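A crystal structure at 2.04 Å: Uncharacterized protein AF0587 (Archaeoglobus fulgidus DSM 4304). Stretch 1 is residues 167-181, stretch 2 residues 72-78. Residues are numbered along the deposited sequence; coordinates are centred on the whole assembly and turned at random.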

ATOM      1  N   ASP A 167      -4.469   2.524  15.221  1.00 25.71           N
ATOM      2  CA  ASP A 167      -4.978   3.417  14.195  1.00 24.19           C
ATOM      3  C   ASP A 167      -4.515   2.883  12.843  1.00 20.96           C
ATOM      4  O   ASP A 167      -3.462   3.248  12.329  1.00 17.74           O
ATOM      5  CB  ASP A 167      -4.509   4.858  14.445  1.00 29.27           C
ATOM      6  CG  ASP A 167      -3.016   5.021  14.338  1.00 33.60           C
ATOM      7  OD1 ASP A 167      -2.271   4.070  14.666  1.00 38.00           O
ATOM      8  OD2 ASP A 167      -2.586   6.121  13.937  1.00 38.13           O
ATOM      9  N   LEU A 168      -5.323   1.988  12.285  1.00 18.88           N
ATOM     10  CA  LEU A 168      -5.031   1.359  11.002  1.00 17.98           C
ATOM     11  C   LEU A 168      -4.884   2.353   9.845  1.00 17.19           C
ATOM     12  O   LEU A 168      -4.053   2.156   8.961  1.00 17.93           O
ATOM     13  CB  LEU A 168      -6.135   0.363  10.662  1.00 15.71           C
ATOM     14  CG  LEU A 168      -6.006  -0.395   9.335  1.00 13.69           C
ATOM     15  CD1 LEU A 168      -4.776  -1.287   9.349  1.00 12.65           C
ATOM     16  CD2 LEU A 168      -7.250  -1.225   9.122  1.00 14.92           C
ATOM     17  N   TYR A 169      -5.695   3.408   9.858  1.00 15.10           N
ATOM     18  CA  TYR A 169      -5.678   4.414   8.796  1.00 18.43           C
ATOM     19  C   TYR A 169      -4.333   5.107   8.657  1.00 17.29           C
ATOM     20  O   TYR A 169      -3.892   5.398   7.544  1.00 18.42           O
ATOM     21  CB  TYR A 169      -6.778   5.460   9.023  1.00 20.54           C
ATOM     22  CG  TYR A 169      -8.194   4.952   8.805  1.00 23.52           C
ATOM     23  CD1 TYR A 169      -9.291   5.763   9.091  1.00 27.21           C
ATOM     24  CD2 TYR A 169      -8.437   3.670   8.313  1.00 26.07           C
ATOM     25  CE1 TYR A 169     -10.594   5.315   8.896  1.00 26.64           C
ATOM     26  CE2 TYR A 169      -9.737   3.207   8.114  1.00 25.43           C
ATOM     27  CZ  TYR A 169     -10.812   4.038   8.410  1.00 27.37           C
ATOM     28  OH  TYR A 169     -12.105   3.598   8.234  1.00 25.17           O
ATOM     29  N   ARG A 170      -3.688   5.382   9.784  1.00 17.06           N
ATOM     30  CA  ARG A 170      -2.378   6.022   9.765  1.00 20.96           C
ATOM     31  C   ARG A 170      -1.307   5.078   9.200  1.00 21.74           C
ATOM     32  O   ARG A 170      -0.422   5.506   8.452  1.00 22.35           O
ATOM     33  CB  ARG A 170      -2.001   6.476  11.180  1.00 21.48           C
ATOM     34  CG  ARG A 170      -0.525   6.826  11.374  1.00 24.72           C
ATOM     35  CD  ARG A 170      -0.339   7.606  12.664  1.00 25.78           C
ATOM     36  NE  ARG A 170      -1.070   8.869  12.593  1.00 29.69           N
ATOM     37  CZ  ARG A 170      -1.409   9.605  13.643  1.00 33.80           C
ATOM     38  NH1 ARG A 170      -1.082   9.208  14.865  1.00 35.60           N
ATOM     39  NH2 ARG A 170      -2.094  10.730  13.470  1.00 34.87           N
ATOM     40  N   ARG A 171      -1.394   3.794   9.542  1.00 20.57           N
ATOM     41  CA  ARG A 171      -0.428   2.814   9.043  1.00 20.54           C
ATOM     42  C   ARG A 171      -0.538   2.693   7.521  1.00 19.22           C
ATOM     43  O   ARG A 171       0.468   2.568   6.816  1.00 17.14           O
ATOM     44  CB  ARG A 171      -0.673   1.434   9.674  1.00 24.41           C
ATOM     45  CG  ARG A 171       0.308   1.056  10.773  1.00 30.86           C
ATOM     46  CD  ARG A 171      -0.111   1.618  12.107  1.00 36.20           C
ATOM     47  NE  ARG A 171       0.871   1.333  13.149  1.00 41.78           N
ATOM     48  CZ  ARG A 171       0.600   1.346  14.452  1.00 43.37           C
ATOM     49  NH1 ARG A 171      -0.629   1.623  14.871  1.00 45.54           N
ATOM     50  NH2 ARG A 171       1.555   1.097  15.338  1.00 43.30           N
ATOM     51  N   ILE A 172      -1.769   2.731   7.025  1.00 17.34           N
ATOM     52  CA  ILE A 172      -2.039   2.635   5.589  1.00 16.28           C
ATOM     53  C   ILE A 172      -1.401   3.803   4.837  1.00 16.67           C
ATOM     54  O   ILE A 172      -0.726   3.604   3.835  1.00 16.64           O
ATOM     55  CB  ILE A 172      -3.564   2.646   5.308  1.00 12.67           C
ATOM     56  CG1 ILE A 172      -4.188   1.314   5.728  1.00 16.70           C
ATOM     57  CG2 ILE A 172      -3.831   2.899   3.855  1.00 12.50           C
ATOM     58  CD1 ILE A 172      -5.704   1.268   5.570  1.00 11.53           C
ATOM     59  N   LEU A 173      -1.638   5.015   5.325  1.00 16.42           N
ATOM     60  CA  LEU A 173      -1.100   6.209   4.700  1.00 18.63           C
ATOM     61  C   LEU A 173       0.420   6.210   4.797  1.00 17.69           C
ATOM     62  O   LEU A 173       1.105   6.553   3.831  1.00 15.97           O
ATOM     63  CB  LEU A 173      -1.689   7.467   5.357  1.00 19.08           C
ATOM     64  CG  LEU A 173      -3.163   7.791   5.072  1.00 20.00           C
ATOM     65  CD1 LEU A 173      -3.584   9.009   5.897  1.00 22.94           C
ATOM     66  CD2 LEU A 173      -3.368   8.071   3.583  1.00 21.82           C
ATOM     67  N   GLU A 174       0.953   5.814   5.952  1.00 16.61           N
ATOM     68  CA  GLU A 174       2.402   5.769   6.126  1.00 16.42           C
ATOM     69  C   GLU A 174       3.018   4.763   5.156  1.00 16.69           C
ATOM     70  O   GLU A 174       4.081   5.017   4.591  1.00 14.02           O
ATOM     71  CB  GLU A 174       2.783   5.381   7.561  1.00 18.69           C
ATOM     72  CG  GLU A 174       2.264   6.347   8.611  1.00 23.39           C
ATOM     73  CD  GLU A 174       2.657   5.955  10.024  1.00 26.73           C
ATOM     74  OE1 GLU A 174       2.615   4.746  10.351  1.00 28.89           O
ATOM     75  OE2 GLU A 174       2.998   6.863  10.813  1.00 27.14           O
ATOM     76  N   HIS A 175       2.352   3.624   4.968  1.00 14.57           N
ATOM     77  CA  HIS A 175       2.858   2.594   4.066  1.00 15.60           C
ATOM     78  C   HIS A 175       2.807   3.014   2.608  1.00 15.61           C
ATOM     79  O   HIS A 175       3.633   2.584   1.817  1.00 18.11           O
ATOM     80  CB  HIS A 175       2.099   1.268   4.236  1.00 15.46           C
ATOM     81  CG  HIS A 175       2.645   0.395   5.323  1.00 14.61           C
ATOM     82  ND1 HIS A 175       2.541   0.715   6.658  1.00 11.63           N
ATOM     83  CD2 HIS A 175       3.338  -0.768   5.269  1.00 13.54           C
ATOM     84  CE1 HIS A 175       3.153  -0.208   7.380  1.00 13.84           C
ATOM     85  NE2 HIS A 175       3.647  -1.119   6.560  1.00 14.24           N
HETATM   86  N   MSE A 176       1.836   3.845   2.241  1.00 18.59           N
HETATM   87  CA  MSE A 176       1.743   4.288   0.853  1.00 19.56           C
HETATM   88  C   MSE A 176       2.859   5.279   0.534  1.00 18.52           C
HETATM   89  O   MSE A 176       3.408   5.272  -0.567  1.00 20.77           O
HETATM   90  CB  MSE A 176       0.377   4.908   0.587  1.00 21.53           C
HETATM   91  CG  MSE A 176      -0.751   3.919   0.810  1.00 26.59           C
HETATM   92 SE   MSE A 176      -2.459   4.613   0.320  1.00 32.33          SE
HETATM   93  CE  MSE A 176      -3.027   5.343   1.998  1.00 33.40           C
ATOM     94  N   LEU A 177       3.186   6.126   1.503  1.00 15.49           N
ATOM     95  CA  LEU A 177       4.261   7.102   1.354  1.00 17.96           C
ATOM     96  C   LEU A 177       5.585   6.347   1.192  1.00 18.70           C
ATOM     97  O   LEU A 177       6.415   6.667   0.333  1.00 19.20           O
ATOM     98  CB  LEU A 177       4.316   7.993   2.598  1.00 14.71           C
ATOM     99  CG  LEU A 177       3.351   9.174   2.629  1.00 16.61           C
ATOM    100  CD1 LEU A 177       3.507   9.939   3.946  1.00 16.71           C
ATOM    101  CD2 LEU A 177       3.657  10.092   1.436  1.00 14.57           C
ATOM    102  N   SER A 178       5.765   5.333   2.031  1.00 18.89           N
ATOM    103  CA  SER A 178       6.955   4.493   2.009  1.00 18.47           C
ATOM    104  C   SER A 178       7.059   3.813   0.646  1.00 18.61           C
ATOM    105  O   SER A 178       8.090   3.873  -0.018  1.00 16.14           O
ATOM    106  CB  SER A 178       6.856   3.450   3.125  1.00 17.53           C
ATOM    107  OG  SER A 178       8.043   2.692   3.243  1.00 17.83           O
ATOM    108  N   TYR A 179       5.966   3.178   0.233  1.00 18.25           N
ATOM    109  CA  TYR A 179       5.896   2.490  -1.050  1.00 17.44           C
ATOM    110  C   TYR A 179       6.319   3.410  -2.213  1.00 17.60           C
ATOM    111  O   TYR A 179       7.263   3.122  -2.952  1.00 15.23           O
ATOM    112  CB  TYR A 179       4.458   1.999  -1.278  1.00 15.74           C
ATOM    113  CG  TYR A 179       4.270   1.136  -2.505  1.00 19.58           C
ATOM    114  CD1 TYR A 179       4.331  -0.255  -2.418  1.00 21.69           C
ATOM    115  CD2 TYR A 179       4.057   1.710  -3.760  1.00 20.01           C
ATOM    116  CE1 TYR A 179       4.188  -1.054  -3.542  1.00 21.13           C
ATOM    117  CE2 TYR A 179       3.913   0.917  -4.899  1.00 22.04           C
ATOM    118  CZ  TYR A 179       3.983  -0.464  -4.778  1.00 22.85           C
ATOM    119  OH  TYR A 179       3.870  -1.258  -5.889  1.00 24.64           O
ATOM    120  N   GLN A 180       5.613   4.524  -2.352  1.00 17.84           N
ATOM    121  CA  GLN A 180       5.855   5.481  -3.433  1.00 17.68           C
ATOM    122  C   GLN A 180       7.111   6.337  -3.372  1.00 17.16           C
ATOM    123  O   GLN A 180       7.725   6.595  -4.404  1.00 17.84           O
ATOM    124  CB  GLN A 180       4.653   6.410  -3.564  1.00 16.17           C
ATOM    125  CG  GLN A 180       3.357   5.700  -3.869  1.00 18.83           C
ATOM    126  CD  GLN A 180       2.164   6.619  -3.764  1.00 16.55           C
ATOM    127  OE1 GLN A 180       2.132   7.679  -4.383  1.00 23.13           O
ATOM    128  NE2 GLN A 180       1.168   6.212  -2.988  1.00 18.02           N
ATOM    129  N   PHE A 181       7.500   6.769  -2.178  1.00 17.81           N
ATOM    130  CA  PHE A 181       8.661   7.648  -2.045  1.00 16.14           C
ATOM    131  C   PHE A 181       9.760   7.185  -1.102  1.00 16.60           C
ATOM    132  O   PHE A 181      10.812   7.822  -1.026  1.00 19.59           O
ATOM    133  CB  PHE A 181       8.194   9.040  -1.596  1.00 16.75           C
ATOM    134  CG  PHE A 181       7.042   9.577  -2.388  1.00 16.89           C
ATOM    135  CD1 PHE A 181       5.786   9.716  -1.800  1.00 20.92           C
ATOM    136  CD2 PHE A 181       7.201   9.928  -3.724  1.00 20.86           C
ATOM    137  CE1 PHE A 181       4.707  10.193  -2.524  1.00 17.44           C
ATOM    138  CE2 PHE A 181       6.122  10.410  -4.467  1.00 21.18           C
ATOM    139  CZ  PHE A 181       4.873  10.542  -3.864  1.00 18.82           C
TER
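Stretch 2 72-78: PREFELL

A short segment can settle on a helix without one hydrogen bond between them, and residues 72-78 of AF0587 illustrate it well. The helix runs from Leu168 to Phe181, its backbone amides and carbonyls largely occupied with one another. After Pro72, stretch 2 forms a 3-10 segment from Arg73 to Phe75 and continues through a type I turn from Phe75 to Leu78, closed by Leu78 N to Phe75 O at 3.1 Å. Its contacts advance in the same direction as the helix: Arg73 meets Leu168 and Ile172, while Leu78 reaches Met176, Tyr179 and Gln180. The backbones come nearest at Ile172 and Glu74, whose CA atoms are 4.3 Å apart, and 635 Å² is buried in all.

Aromatic contacts hold the middle and the far end. The aliphatic part of Glu74 covers one face of His175, with Glu74 CG 3.7 Å from the centroid of the His175 ring. That ring is steadied by a hydrogen bond from His175 ND1 to Arg171 O, 2.8 Å, and turns its edge toward the face of Phe75 in an offset edge-to-face pair. Further along, Leu78 CD1 lies over a face of Tyr179, 3.6 Å from the ring centroid.

Aliphatic contacts add to this. Leu168 CD2 touches Arg73 CD at 3.7 Å; Ile172 CG2 approaches Leu77 CD2 at 4.0 Å, and the selenium of selenomethionine Met176, SE, lies 3.9 Å from Leu77 CB.

The salt bridges here lie within each stretch, none between them. Arg73 NH2 bonds Glu76 OE2 at 2.8 Å, and Arg171 NH1 forms a salt bridge with Asp167 OD1 at 3.0 Å.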

ATOM      1  N   PRO A  72      -1.067  -7.146   2.011  1.00 16.14           N
ATOM      2  CA  PRO A  72      -1.122  -6.729   3.408  1.00 15.76           C
ATOM      3  C   PRO A  72      -2.158  -5.599   3.416  1.00 16.63           C
ATOM      4  O   PRO A  72      -2.210  -4.788   2.484  1.00 16.73           O
ATOM      5  CB  PRO A  72       0.295  -6.214   3.669  1.00 13.98           C
ATOM      6  CG  PRO A  72       1.131  -7.124   2.800  1.00 16.01           C
ATOM      7  CD  PRO A  72       0.326  -7.170   1.520  1.00 14.20           C
ATOM      8  N   ARG A  73      -2.982  -5.552   4.445  1.00 13.61           N
ATOM      9  CA  ARG A  73      -4.010  -4.525   4.535  1.00 17.10           C
ATOM     10  C   ARG A  73      -3.488  -3.106   4.269  1.00 17.31           C
ATOM     11  O   ARG A  73      -4.208  -2.263   3.731  1.00 15.13           O
ATOM     12  CB  ARG A  73      -4.670  -4.583   5.909  1.00 17.66           C
ATOM     13  CG  ARG A  73      -5.629  -3.430   6.194  1.00 19.57           C
ATOM     14  CD  ARG A  73      -6.995  -3.952   6.576  1.00 21.86           C
ATOM     15  NE  ARG A  73      -7.757  -4.356   5.406  1.00 25.64           N
ATOM     16  CZ  ARG A  73      -8.710  -5.282   5.403  1.00 21.64           C
ATOM     17  NH1 ARG A  73      -9.035  -5.930   6.515  1.00 23.13           N
ATOM     18  NH2 ARG A  73      -9.350  -5.543   4.275  1.00 24.13           N
ATOM     19  N   GLU A  74      -2.231  -2.858   4.625  1.00 16.09           N
ATOM     20  CA  GLU A  74      -1.619  -1.535   4.452  1.00 14.79           C
ATOM     21  C   GLU A  74      -1.433  -1.087   3.008  1.00 15.92           C
ATOM     22  O   GLU A  74      -1.239   0.097   2.747  1.00 15.26           O
ATOM     23  CB  GLU A  74      -0.263  -1.487   5.157  1.00 14.85           C
ATOM     24  CG  GLU A  74      -0.327  -1.610   6.679  1.00 18.38           C
ATOM     25  CD  GLU A  74      -0.564  -3.030   7.172  1.00 19.14           C
ATOM     26  OE1 GLU A  74      -0.641  -3.972   6.355  1.00 20.12           O
ATOM     27  OE2 GLU A  74      -0.664  -3.204   8.397  1.00 17.74           O
ATOM     28  N   PHE A  75      -1.484  -2.027   2.072  1.00 14.59           N
ATOM     29  CA  PHE A  75      -1.308  -1.689   0.668  1.00 16.16           C
ATOM     30  C   PHE A  75      -2.598  -1.869  -0.127  1.00 13.65           C
ATOM     31  O   PHE A  75      -2.586  -1.765  -1.349  1.00 16.09           O
ATOM     32  CB  PHE A  75      -0.214  -2.569   0.044  1.00 15.04           C
ATOM     33  CG  PHE A  75       1.115  -2.515   0.761  1.00 18.80           C
ATOM     34  CD1 PHE A  75       1.571  -3.609   1.493  1.00 13.87           C
ATOM     35  CD2 PHE A  75       1.919  -1.373   0.689  1.00 20.15           C
ATOM     36  CE1 PHE A  75       2.805  -3.574   2.142  1.00 21.96           C
ATOM     37  CE2 PHE A  75       3.160  -1.326   1.334  1.00 22.27           C
ATOM     38  CZ  PHE A  75       3.605  -2.432   2.063  1.00 21.26           C
ATOM     39  N   GLU A  76      -3.712  -2.119   0.552  1.00 15.89           N
ATOM     40  CA  GLU A  76      -4.960  -2.372  -0.164  1.00 15.64           C
ATOM     41  C   GLU A  76      -5.548  -1.193  -0.950  1.00 15.36           C
ATOM     42  O   GLU A  76      -6.560  -1.346  -1.618  1.00 17.10           O
ATOM     43  CB  GLU A  76      -6.012  -2.959   0.790  1.00 13.93           C
ATOM     44  CG  GLU A  76      -6.936  -1.964   1.440  1.00 18.51           C
ATOM     45  CD  GLU A  76      -8.134  -2.641   2.103  1.00 19.41           C
ATOM     46  OE1 GLU A  76      -9.147  -1.949   2.323  1.00 18.16           O
ATOM     47  OE2 GLU A  76      -8.064  -3.856   2.412  1.00 19.74           O
ATOM     48  N   LEU A  77      -4.902  -0.032  -0.894  1.00 14.50           N
ATOM     49  CA  LEU A  77      -5.386   1.145  -1.620  1.00 15.08           C
ATOM     50  C   LEU A  77      -4.531   1.470  -2.847  1.00 14.18           C
ATOM     51  O   LEU A  77      -4.886   2.326  -3.655  1.00 15.24           O
ATOM     52  CB  LEU A  77      -5.443   2.356  -0.680  1.00 16.64           C
ATOM     53  CG  LEU A  77      -6.834   2.737  -0.143  1.00 20.07           C
ATOM     54  CD1 LEU A  77      -7.696   1.503   0.073  1.00 18.71           C
ATOM     55  CD2 LEU A  77      -6.679   3.529   1.147  1.00 13.67           C
ATOM     56  N   LEU A  78      -3.409   0.774  -2.985  1.00 14.03           N
ATOM     57  CA  LEU A  78      -2.501   0.987  -4.108  1.00 12.89           C
ATOM     58  C   LEU A  78      -2.972   0.235  -5.353  1.00 15.64           C
ATOM     59  O   LEU A  78      -3.801  -0.673  -5.257  1.00 16.42           O
ATOM     60  CB  LEU A  78      -1.088   0.532  -3.730  1.00 14.44           C
ATOM     61  CG  LEU A  78      -0.398   1.351  -2.629  1.00 16.33           C
ATOM     62  CD1 LEU A  78       0.832   0.625  -2.128  1.00 14.29           C
ATOM     63  CD2 LEU A  78      -0.020   2.722  -3.173  1.00 16.39           C
TER